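Local coordinates for protein LigF (Sphingobium sp. SYK-6, PDB 4XT0) that cleaves beta-aryl ether bonds of lignin stereospecifically, acting as a glutathione-binding beta-etherase of the glutathione S-transferase superfamily, at residues K40-H44 against H138-V143; M130-E136 against W152-R156; V175-E179 against K222-L226; L182-L188 against W229-I233. All blocks are in the same frame, centred on the assembly; numbering follows the deposited sequence.

Contact 1 (K40-H44 against H138-V143); sequences KFEQH and HINKNV. With GSH (glutathione), chain B.
The loop after strand 32-35 meets the C-terminal turn of helix 132-142 across the interface of the thioredoxin-like and all-helical domains of the GST fold. Phe41 takes left-handed helical backbone angles (48/38), and a 3-10 turn, 42-44, follows, closed by His44 N to Phe41 O at 2.9 Å. The CA atoms of His44 and Asn142, 5.9 Å apart, set the register. Phe41 and His44, both chi1 m, point toward the helix. From there His138, chi1 t, reaches back: its NE2 lies 2.9 Å from His44 ND1, a hydrogen bond made rim to rim, ring planes at 41°. The same imidazole has its CD2 over a face of the Phe41 ring, with centroids 4.7 Å apart and planes at 60°, completing a three-ring aromatic cluster. Asn142 ends the helix, its O 3.6 Å from His44 CB. At Val143 the chain leaves helical angles (-114/97), and CG2 sits over the His44 ring, 3.8 Å from its centroid, as a CH-pi contact. Gln43 NE2 donates to the glycyl carboxylate of glutathione, 3.0 Å from GSH O31; His44 NE2 adds a weak bond to GSH O31 at 3.1 Å. His44 thus uses both ring nitrogens, tying the carboxylate of the bound tripeptide to a histidine of the helical domain.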
# COMPACT_ATOMS: atom_id res chain seq x y z
N LYS A 40 -9.88 -11.20 24.06
CA LYS A 40 -10.30 -12.60 23.96
C LYS A 40 -9.89 -13.23 22.63
O LYS A 40 -10.38 -14.30 22.27
CB LYS A 40 -11.81 -12.72 24.14
CG LYS A 40 -12.28 -12.28 25.52
CD LYS A 40 -13.78 -12.02 25.53
CE LYS A 40 -14.22 -11.52 26.89
NZ LYS A 40 -15.67 -11.19 26.92
N PHE A 41 -8.99 -12.56 21.91
CA PHE A 41 -8.55 -13.00 20.58
C PHE A 41 -9.72 -13.37 19.67
O PHE A 41 -9.63 -14.33 18.92
CB PHE A 41 -7.60 -14.20 20.70
CG PHE A 41 -6.31 -13.89 21.40
CD1 PHE A 41 -6.21 -14.03 22.78
CD2 PHE A 41 -5.20 -13.47 20.69
CE1 PHE A 41 -5.02 -13.75 23.43
CE2 PHE A 41 -4.01 -13.18 21.34
CZ PHE A 41 -3.92 -13.33 22.71
N GLU A 42 -10.81 -12.62 19.76
CA GLU A 42 -12.00 -12.94 18.98
C GLU A 42 -11.74 -12.83 17.48
O GLU A 42 -12.46 -13.44 16.68
CB GLU A 42 -13.17 -12.04 19.39
CG GLU A 42 -13.84 -12.49 20.69
CD GLU A 42 -15.02 -11.63 21.11
OE1 GLU A 42 -15.32 -10.62 20.43
OE2 GLU A 42 -15.63 -11.96 22.15
N GLN A 43 -10.71 -12.08 17.08
CA GLN A 43 -10.40 -11.99 15.64
C GLN A 43 -9.91 -13.34 15.13
O GLN A 43 -9.82 -13.56 13.92
CB GLN A 43 -9.36 -10.88 15.34
CG GLN A 43 -7.93 -11.17 15.78
CD GLN A 43 -7.68 -10.80 17.24
OE1 GLN A 43 -8.60 -10.76 18.05
NE2 GLN A 43 -6.42 -10.52 17.58
N HIS A 44 -9.62 -14.26 16.05
CA HIS A 44 -9.16 -15.60 15.70
C HIS A 44 -10.22 -16.65 16.00
O HIS A 44 -9.96 -17.84 15.91
CB HIS A 44 -7.88 -15.94 16.45
CG HIS A 44 -6.76 -14.98 16.19
ND1 HIS A 44 -5.76 -14.73 17.10
CD2 HIS A 44 -6.49 -14.20 15.11
CE1 HIS A 44 -4.92 -13.85 16.60
NE2 HIS A 44 -5.34 -13.50 15.40
N HIS A 138 -2.29 -21.55 20.54
CA HIS A 138 -3.18 -20.60 19.88
C HIS A 138 -2.56 -20.07 18.59
O HIS A 138 -3.20 -20.05 17.55
CB HIS A 138 -3.52 -19.43 20.81
CG HIS A 138 -4.38 -18.38 20.17
ND1 HIS A 138 -5.70 -18.60 19.84
CD2 HIS A 138 -4.10 -17.11 19.79
CE1 HIS A 138 -6.20 -17.51 19.29
NE2 HIS A 138 -5.25 -16.59 19.25
N ILE A 139 -1.30 -19.65 18.67
CA ILE A 139 -0.59 -19.10 17.52
C ILE A 139 -0.50 -20.12 16.39
O ILE A 139 -0.72 -19.79 15.23
CB ILE A 139 0.83 -18.64 17.90
CG1 ILE A 139 0.79 -17.52 18.93
CG2 ILE A 139 1.60 -18.19 16.66
CD1 ILE A 139 -0.05 -16.34 18.51
N ASN A 140 -0.18 -21.36 16.75
CA ASN A 140 0.11 -22.39 15.77
C ASN A 140 -1.11 -22.87 15.00
O ASN A 140 -0.98 -23.28 13.84
CB ASN A 140 0.81 -23.58 16.43
CG ASN A 140 2.29 -23.33 16.66
OD1 ASN A 140 2.91 -22.54 15.94
ND2 ASN A 140 2.86 -23.98 17.67
N LYS A 141 -2.28 -22.84 15.62
CA LYS A 141 -3.46 -23.36 14.95
C LYS A 141 -4.56 -22.32 14.66
O LYS A 141 -5.53 -22.64 13.98
CB LYS A 141 -4.05 -24.51 15.77
CG LYS A 141 -4.91 -24.09 16.94
CD LYS A 141 -6.16 -24.96 17.02
CE LYS A 141 -7.02 -24.62 18.22
NZ LYS A 141 -8.31 -25.36 18.18
N ASN A 142 -4.41 -21.09 15.15
CA ASN A 142 -5.51 -20.13 15.03
C ASN A 142 -5.15 -18.79 14.40
O ASN A 142 -6.03 -17.96 14.18
CB ASN A 142 -6.13 -19.90 16.41
CG ASN A 142 -6.66 -21.17 17.02
OD1 ASN A 142 -7.14 -22.06 16.31
ND2 ASN A 142 -6.58 -21.29 18.35
N VAL A 143 -3.87 -18.58 14.12
CA VAL A 143 -3.42 -17.37 13.44
C VAL A 143 -2.88 -17.73 12.05
O VAL A 143 -1.73 -18.14 11.92
CB VAL A 143 -2.33 -16.63 14.25
CG1 VAL A 143 -1.95 -15.32 13.58
CG2 VAL A 143 -2.80 -16.39 15.68
N1 GSH B . -4.06 -4.37 5.74
CA1 GSH B . -5.09 -4.58 6.76
C1 GSH B . -6.07 -3.41 6.83
O11 GSH B . -7.24 -3.61 7.10
O12 GSH B . -5.67 -2.15 6.62
CB1 GSH B . -4.39 -4.74 8.12
CG1 GSH B . -5.44 -5.12 9.16
CD1 GSH B . -4.81 -5.17 10.54
OE1 GSH B . -3.61 -5.11 10.66
N2 GSH B . -5.61 -5.29 11.62
CA2 GSH B . -5.03 -5.35 12.97
C2 GSH B . -5.39 -6.69 13.60
O2 GSH B . -6.37 -7.29 13.22
CB2 GSH B . -5.65 -4.25 13.84
SG2 GSH B . -5.09 -2.59 13.36
N3 GSH B . -4.62 -7.22 14.60
CA3 GSH B . -5.03 -8.50 15.21
C3 GSH B . -4.12 -9.66 14.85
O31 GSH B . -4.16 -10.66 15.54
O32 GSH B . -3.30 -9.61 13.78

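Contact 2 (M130-E136 against W152-R156); sequences MSDEEFE and WRRAR. With GSH (glutathione), chain B.
Helices 132-142 and 146-157 form an antiparallel hairpin in the GST C-terminal domain; the axes of 132-136 and 152-156 lie at 157° and 12.0 Å apart, with Glu136 CA 8.5 Å from Arg153 CA. Arg156, chi1 to chi3 all t, gives Met130 O two hydrogen bonds, from NH1 (3.1 Å) and NH2 (3.0 Å). Its NH1 also makes a very short salt bridge to Asp132 OD1 (2.4 Å); NH2 also donates to Ala127 O. Arg156 CD is 3.4 Å from the centroid of the Phe135 ring (chi1 t), and the guanidinium lies flat on that ring, centres 4.6 Å apart and planes at 28°. Arg153 (m, t, t) makes a salt bridge to Glu136 OE2 through NH2 (2.8 Å) and, weakly, NE (2.9 Å). Ser131 OG, at the N-cap, accepts from Glu134 N (3.2 Å). Phe135 CZ reaches Trp152 CB (4.2 Å), and Trp152 NE1, in the glutathione pocket, donates to GSH O31 (3.1 Å). Helix 124-128 packs Ile126 against Trp152, and Trp119 of helix 93-121 meets it edge-to-face.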
# COMPACT_ATOMS: atom_id res chain seq x y z
N MET A 130 -1.92 -16.01 28.26
CA MET A 130 -1.85 -17.47 28.29
C MET A 130 -0.51 -17.99 28.78
O MET A 130 0.49 -17.26 28.79
CB MET A 130 -2.16 -18.02 26.90
CG MET A 130 -3.54 -17.66 26.39
SD MET A 130 -3.64 -17.60 24.60
CE MET A 130 -2.56 -16.21 24.27
N SER A 131 -0.48 -19.25 29.19
CA SER A 131 0.78 -19.90 29.52
C SER A 131 1.63 -20.00 28.26
O SER A 131 1.14 -19.76 27.16
CB SER A 131 0.54 -21.29 30.11
OG SER A 131 0.16 -22.22 29.11
N ASP A 132 2.91 -20.33 28.42
CA ASP A 132 3.79 -20.45 27.27
C ASP A 132 3.29 -21.48 26.23
O ASP A 132 3.38 -21.20 25.04
CB ASP A 132 5.21 -20.81 27.72
CG ASP A 132 5.89 -19.70 28.50
OD1 ASP A 132 5.53 -18.52 28.31
OD2 ASP A 132 6.80 -20.02 29.30
N GLU A 133 2.77 -22.63 26.65
CA GLU A 133 2.37 -23.64 25.69
C GLU A 133 1.00 -23.29 25.13
O GLU A 133 0.68 -23.63 23.99
CB GLU A 133 2.34 -25.03 26.31
CG GLU A 133 3.46 -25.28 27.34
CD GLU A 133 3.99 -26.70 27.35
OE1 GLU A 133 3.48 -27.53 28.14
OE2 GLU A 133 5.01 -26.93 26.65
N GLU A 134 0.19 -22.62 25.94
CA GLU A 134 -1.17 -22.27 25.55
C GLU A 134 -1.11 -21.14 24.53
O GLU A 134 -1.88 -21.10 23.58
CB GLU A 134 -2.00 -21.86 26.77
CG GLU A 134 -3.44 -21.48 26.42
CD GLU A 134 -4.31 -21.30 27.65
OE1 GLU A 134 -3.92 -21.75 28.75
OE2 GLU A 134 -5.39 -20.70 27.51
N PHE A 135 -0.16 -20.24 24.75
CA PHE A 135 0.18 -19.21 23.78
C PHE A 135 0.55 -19.85 22.45
O PHE A 135 -0.05 -19.54 21.41
CB PHE A 135 1.34 -18.36 24.31
CG PHE A 135 1.77 -17.27 23.37
CD1 PHE A 135 1.00 -16.13 23.21
CD2 PHE A 135 2.97 -17.37 22.68
CE1 PHE A 135 1.40 -15.12 22.36
CE2 PHE A 135 3.38 -16.37 21.83
CZ PHE A 135 2.59 -15.24 21.67
N GLU A 136 1.52 -20.75 22.48
CA GLU A 136 2.02 -21.37 21.26
C GLU A 136 0.95 -22.21 20.56
O GLU A 136 0.90 -22.26 19.33
CB GLU A 136 3.25 -22.24 21.57
CG GLU A 136 4.26 -22.26 20.43
CD GLU A 136 4.75 -20.87 20.05
OE1 GLU A 136 5.05 -20.06 20.96
OE2 GLU A 136 4.82 -20.57 18.84
N TRP A 152 3.21 -11.63 17.05
CA TRP A 152 2.70 -12.06 18.35
C TRP A 152 3.83 -12.61 19.23
O TRP A 152 3.90 -12.30 20.42
CB TRP A 152 1.58 -13.10 18.19
CG TRP A 152 0.22 -12.49 17.97
CD1 TRP A 152 -0.53 -12.51 16.82
CD2 TRP A 152 -0.55 -11.74 18.93
NE1 TRP A 152 -1.71 -11.83 17.00
CE2 TRP A 152 -1.74 -11.34 18.29
CE3 TRP A 152 -0.33 -11.36 20.26
CZ2 TRP A 152 -2.72 -10.59 18.94
CZ3 TRP A 152 -1.31 -10.61 20.90
CH2 TRP A 152 -2.49 -10.24 20.24
N ARG A 153 4.70 -13.42 18.63
CA ARG A 153 5.84 -14.00 19.35
C ARG A 153 6.78 -12.93 19.88
O ARG A 153 7.26 -13.01 21.01
CB ARG A 153 6.61 -14.97 18.44
CG ARG A 153 5.84 -16.23 18.10
CD ARG A 153 6.71 -17.25 17.39
NE ARG A 153 6.02 -18.52 17.23
CZ ARG A 153 5.19 -18.80 16.23
NH1 ARG A 153 4.95 -17.88 15.30
NH2 ARG A 153 4.60 -19.99 16.15
N ARG A 154 7.02 -11.92 19.06
CA ARG A 154 7.89 -10.81 19.42
C ARG A 154 7.21 -9.85 20.41
O ARG A 154 7.89 -9.18 21.20
CB ARG A 154 8.34 -10.07 18.16
CG ARG A 154 9.26 -10.90 17.27
CD ARG A 154 9.60 -10.18 15.96
NE ARG A 154 10.80 -10.75 15.34
CZ ARG A 154 11.18 -10.53 14.08
NH1 ARG A 154 10.45 -9.76 13.29
NH2 ARG A 154 12.28 -11.10 13.62
N ALA A 155 5.88 -9.78 20.36
CA ALA A 155 5.12 -9.00 21.35
C ALA A 155 5.25 -9.58 22.76
O ALA A 155 5.33 -8.84 23.74
CB ALA A 155 3.65 -8.94 20.95
N ARG A 156 5.26 -10.91 22.85
CA ARG A 156 5.36 -11.60 24.13
C ARG A 156 6.82 -11.77 24.57
O ARG A 156 7.12 -11.72 25.76
CB ARG A 156 4.67 -12.97 24.05
CG ARG A 156 4.75 -13.83 25.31
CD ARG A 156 4.29 -15.26 25.03
NE ARG A 156 4.36 -16.14 26.20
CZ ARG A 156 3.32 -16.45 26.97
NH1 ARG A 156 3.47 -17.26 28.01
NH2 ARG A 156 2.12 -15.95 26.69
N1 GSH B . -4.06 -4.37 5.74
CA1 GSH B . -5.09 -4.58 6.76
C1 GSH B . -6.07 -3.41 6.83
O11 GSH B . -7.24 -3.61 7.10
O12 GSH B . -5.67 -2.15 6.62
CB1 GSH B . -4.39 -4.74 8.12
CG1 GSH B . -5.44 -5.12 9.16
CD1 GSH B . -4.81 -5.17 10.54
OE1 GSH B . -3.61 -5.11 10.66
N2 GSH B . -5.61 -5.29 11.62
CA2 GSH B . -5.03 -5.35 12.97
C2 GSH B . -5.39 -6.69 13.60
O2 GSH B . -6.37 -7.29 13.22
CB2 GSH B . -5.65 -4.25 13.84
SG2 GSH B . -5.09 -2.59 13.36
N3 GSH B . -4.62 -7.22 14.60
CA3 GSH B . -5.03 -8.50 15.21
C3 GSH B . -4.12 -9.66 14.85
O31 GSH B . -4.16 -10.66 15.54
O32 GSH B . -3.30 -9.61 13.78

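Contact 3 (V175-E179 against K222-L226); sequences VARLE and KTPGL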
# COMPACT_ATOMS: atom_id res chain seq x y z
N VAL A 175 6.27 11.84 10.76
CA VAL A 175 5.76 13.03 11.43
C VAL A 175 6.27 14.32 10.77
O VAL A 175 5.52 15.30 10.64
CB VAL A 175 6.15 12.99 12.93
CG1 VAL A 175 6.18 14.37 13.54
CG2 VAL A 175 5.19 12.07 13.67
N ALA A 176 7.54 14.33 10.35
CA ALA A 176 8.09 15.46 9.60
C ALA A 176 7.33 15.67 8.28
O ALA A 176 7.07 16.80 7.88
CB ALA A 176 9.59 15.27 9.33
N ARG A 177 6.97 14.58 7.61
CA ARG A 177 6.28 14.70 6.33
C ARG A 177 4.89 15.33 6.51
O ARG A 177 4.45 16.16 5.70
CB ARG A 177 6.15 13.34 5.66
CG ARG A 177 5.38 13.39 4.34
CD ARG A 177 6.10 14.30 3.34
NE ARG A 177 5.30 14.46 2.13
CZ ARG A 177 4.42 15.44 1.94
NH1 ARG A 177 4.23 16.35 2.89
NH2 ARG A 177 3.74 15.50 0.81
N LEU A 178 4.20 14.92 7.57
CA LEU A 178 2.88 15.44 7.87
C LEU A 178 2.95 16.92 8.21
O LEU A 178 2.10 17.70 7.77
CB LEU A 178 2.24 14.66 9.04
CG LEU A 178 1.75 13.26 8.69
CD1 LEU A 178 1.47 12.46 9.97
CD2 LEU A 178 0.48 13.31 7.83
N GLU A 179 3.97 17.29 8.97
CA GLU A 179 4.14 18.67 9.40
C GLU A 179 4.46 19.56 8.22
O GLU A 179 4.01 20.69 8.15
CB GLU A 179 5.25 18.78 10.44
CG GLU A 179 5.43 20.20 10.95
CD GLU A 179 4.25 20.65 11.78
OE1 GLU A 179 3.46 19.77 12.19
OE2 GLU A 179 4.12 21.87 12.02
N LYS A 222 7.52 21.29 18.19
CA LYS A 222 8.12 20.66 17.01
C LYS A 222 7.15 20.50 15.85
O LYS A 222 7.53 20.63 14.68
CB LYS A 222 8.69 19.29 17.38
CG LYS A 222 9.96 19.37 18.24
CD LYS A 222 10.78 18.10 18.13
CE LYS A 222 12.13 18.24 18.82
NZ LYS A 222 13.00 17.04 18.60
N THR A 223 5.89 20.21 16.16
CA THR A 223 4.90 19.97 15.12
C THR A 223 3.58 20.67 15.41
O THR A 223 2.57 20.00 15.62
CB THR A 223 4.63 18.47 14.94
OG1 THR A 223 4.14 17.92 16.17
CG2 THR A 223 5.89 17.73 14.52
N PRO A 224 3.57 22.02 15.42
CA PRO A 224 2.33 22.76 15.65
C PRO A 224 1.28 22.50 14.57
O PRO A 224 0.09 22.45 14.89
CB PRO A 224 2.79 24.23 15.61
CG PRO A 224 4.02 24.21 14.77
CD PRO A 224 4.70 22.92 15.14
N GLY A 225 1.71 22.34 13.32
CA GLY A 225 0.79 22.05 12.24
C GLY A 225 0.06 20.74 12.48
O GLY A 225 -1.17 20.68 12.41
N LEU A 226 0.82 19.69 12.74
CA LEU A 226 0.26 18.37 13.02
C LEU A 226 -0.72 18.42 14.21
O LEU A 226 -1.83 17.88 14.14
CB LEU A 226 1.40 17.38 13.29
CG LEU A 226 1.06 15.95 13.67
CD1 LEU A 226 0.19 15.33 12.62
CD2 LEU A 226 2.33 15.13 13.84
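Glu179 lays its carboxylate across the first turn of helix 224-235, close to Thr223 and Pro224 and reaching the backbone N-H groups beyond them. Its chi1 t, chi2 p conformer brings OE1 to Leu226 N at 2.7 Å and OE2 to Gly225 N at 2.8 Å, both hydrogen bonds, so a side chain from helix 161-182 takes up two N-H groups at the start of another helix. Thr223, at the N-cap position, makes no capping bond itself; its OG1 goes to Asn219 O. Gly225 has no side chain to obstruct the acid: an ideal CB would come within 2.8 Å of Glu179 OE2. Beside this polar end runs an apolar seam. Val175 CG1 touches Thr223 CG2 (3.5 Å) and Leu226 CD2 (3.9 Å), and Leu226 CD1 meets Leu178 CD1 (4.1 Å), while Leu178 leans on Trp102 and Phe110 of helix 93-121. A carboxylate paired with N-terminal amides also meets the positive end of the helix dipole, so hydrogen bonding and, probably, the dipole both favour this pairing.

Contact 4 (L182-L188 against W229-I233); sequences LSKQDYL and WLDRI
The end of helix 161-182 and the irregular turn after it wrap helix 224-235, a helix-to-loop packing within the GST C-terminal domain; Asp186 CA and Trp229 CA lie 6.4 Å apart. Trp229, chi1 t, is the main bump, thrust toward a hollow lined by Leu182, Asp186, Tyr187 and Leu188. Leu182 (m, t) sits over one indole face, CD1 3.6 Å from the centroid of the five-membered ring. Asp186 O approaches the ring edge, 3.4 Å from Trp229 CD1, and Leu188 CD1 lies 4.2 Å from Trp229 CZ2. Indole NE1 bonds to Asp197 of helix 195-204. Extended angles at Tyr187 (-136/165) bring its ring beside Arg232 (t, t, m), whose CD lies 4.0 Å from the centroid; Ile233 CG1 meets the ring edge at Tyr187 CE1 (4.4 Å). Arg232 NH1 weakly bonds Asp186 O (2.8 Å) and donates to water 1 (3.0 Å), which donates to Leu182 O (2.7 Å). Asp186 OD1, 3.4 Å from Arg232 NH2 but off the guanidinium plane, makes a salt bridge of charges alone.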
# COMPACT_ATOMS: atom_id res chain seq x y z
N LEU A 182 0.88 20.11 6.87
CA LEU A 182 -0.11 20.63 7.82
C LEU A 182 0.31 21.94 8.48
O LEU A 182 -0.52 22.64 9.06
CB LEU A 182 -0.43 19.58 8.89
CG LEU A 182 -1.14 18.37 8.27
CD1 LEU A 182 -1.23 17.20 9.26
CD2 LEU A 182 -2.53 18.77 7.79
N SER A 183 1.59 22.27 8.37
CA SER A 183 2.07 23.57 8.80
C SER A 183 1.69 24.67 7.81
O SER A 183 1.95 25.84 8.06
CB SER A 183 3.59 23.55 8.98
OG SER A 183 4.25 23.41 7.72
N LYS A 184 1.07 24.30 6.69
CA LYS A 184 0.76 25.26 5.64
C LYS A 184 -0.72 25.28 5.25
O LYS A 184 -1.17 26.20 4.57
CB LYS A 184 1.62 24.99 4.40
CG LYS A 184 3.08 25.31 4.60
CD LYS A 184 3.98 24.41 3.77
CE LYS A 184 5.43 24.59 4.19
NZ LYS A 184 6.30 23.46 3.74
N GLN A 185 -1.47 24.26 5.65
CA GLN A 185 -2.88 24.18 5.28
C GLN A 185 -3.63 23.31 6.29
O GLN A 185 -2.99 22.59 7.06
CB GLN A 185 -3.04 23.63 3.85
CG GLN A 185 -2.45 22.24 3.61
CD GLN A 185 -2.45 21.85 2.13
OE1 GLN A 185 -1.94 22.58 1.29
NE2 GLN A 185 -3.01 20.68 1.83
N ASP A 186 -4.96 23.39 6.28
CA ASP A 186 -5.79 22.78 7.33
C ASP A 186 -5.93 21.27 7.20
O ASP A 186 -6.08 20.57 8.19
CB ASP A 186 -7.19 23.40 7.36
CG ASP A 186 -7.22 24.79 7.99
OD1 ASP A 186 -6.20 25.23 8.57
OD2 ASP A 186 -8.28 25.45 7.89
N TYR A 187 -5.90 20.77 5.97
CA TYR A 187 -6.09 19.34 5.73
C TYR A 187 -5.07 18.85 4.72
O TYR A 187 -4.45 19.66 4.03
CB TYR A 187 -7.52 19.06 5.24
CG TYR A 187 -8.60 19.37 6.28
CD1 TYR A 187 -8.82 18.52 7.35
CD2 TYR A 187 -9.40 20.51 6.17
CE1 TYR A 187 -9.80 18.78 8.29
CE2 TYR A 187 -10.39 20.78 7.12
CZ TYR A 187 -10.58 19.91 8.17
OH TYR A 187 -11.55 20.15 9.13
N LEU A 188 -4.90 17.54 4.60
CA LEU A 188 -3.78 17.03 3.81
C LEU A 188 -3.91 17.38 2.31
O LEU A 188 -2.91 17.71 1.68
CB LEU A 188 -3.62 15.52 4.02
CG LEU A 188 -3.12 15.20 5.43
CD1 LEU A 188 -3.20 13.71 5.74
CD2 LEU A 188 -1.70 15.72 5.64
N TRP A 229 -4.06 20.18 13.38
CA TRP A 229 -4.82 19.25 12.55
C TRP A 229 -5.47 18.16 13.42
O TRP A 229 -6.66 17.87 13.28
CB TRP A 229 -3.90 18.66 11.48
CG TRP A 229 -4.40 17.50 10.65
CD1 TRP A 229 -5.19 17.56 9.52
CD2 TRP A 229 -4.07 16.11 10.83
NE1 TRP A 229 -5.38 16.30 9.01
CE2 TRP A 229 -4.71 15.40 9.78
CE3 TRP A 229 -3.30 15.41 11.77
CZ2 TRP A 229 -4.61 14.00 9.67
CZ3 TRP A 229 -3.20 14.02 11.64
CH2 TRP A 229 -3.85 13.34 10.60
N LEU A 230 -4.69 17.57 14.33
CA LEU A 230 -5.24 16.59 15.27
C LEU A 230 -6.41 17.16 16.08
O LEU A 230 -7.44 16.50 16.25
CB LEU A 230 -4.15 16.09 16.22
CG LEU A 230 -3.14 15.07 15.69
CD1 LEU A 230 -2.01 14.88 16.71
CD2 LEU A 230 -3.81 13.72 15.38
N ASP A 231 -6.24 18.39 16.58
CA ASP A 231 -7.30 19.09 17.31
C ASP A 231 -8.53 19.34 16.45
O ASP A 231 -9.66 19.14 16.89
CB ASP A 231 -6.78 20.43 17.83
CG ASP A 231 -5.88 20.28 19.05
OD1 ASP A 231 -5.72 19.15 19.56
OD2 ASP A 231 -5.35 21.31 19.51
N ARG A 232 -8.28 19.79 15.22
CA ARG A 232 -9.30 20.10 14.23
C ARG A 232 -10.20 18.88 13.96
O ARG A 232 -11.43 18.96 14.01
CB ARG A 232 -8.59 20.58 12.94
CG ARG A 232 -9.44 20.87 11.72
CD ARG A 232 -8.59 21.55 10.61
NE ARG A 232 -7.87 22.71 11.13
CZ ARG A 232 -6.54 22.83 11.18
NH1 ARG A 232 -5.75 21.87 10.69
NH2 ARG A 232 -5.98 23.92 11.69
N ILE A 233 -9.58 17.75 13.69
CA ILE A 233 -10.36 16.55 13.38
C ILE A 233 -11.11 16.08 14.63
O ILE A 233 -12.28 15.70 14.55
CB ILE A 233 -9.45 15.44 12.82
CG1 ILE A 233 -8.81 15.94 11.53
CG2 ILE A 233 -10.24 14.18 12.58
CD1 ILE A 233 -7.84 14.98 10.93
O HOH W 1 -2.75 22.25 10.44

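In the fold
The four contacts form two pairs far apart in the chain. Contacts 1 and 2, centres 11 Å apart, share helix 132-142 and touch directly: Phe41 CE2 is 3.5 Å from Trp152 CH2, and Phe41 CZ 3.5 Å from Met130 CE. Together they bring Gln43, His44 and Trp152 around the same glutathione carboxylate oxygen, uniting both domains at the pocket. Contacts 3 and 4, centres 9 Å apart, share helix 224-235 and meet where Leu178 CD2 lies 3.9 Å from Leu188 CD2; they hold that helix against helix 161-182 and its following turn. Between pairs the centres lie about 37 to 40 Å apart, contacts 1 and 2 both lying across the chain's centre from contact 4.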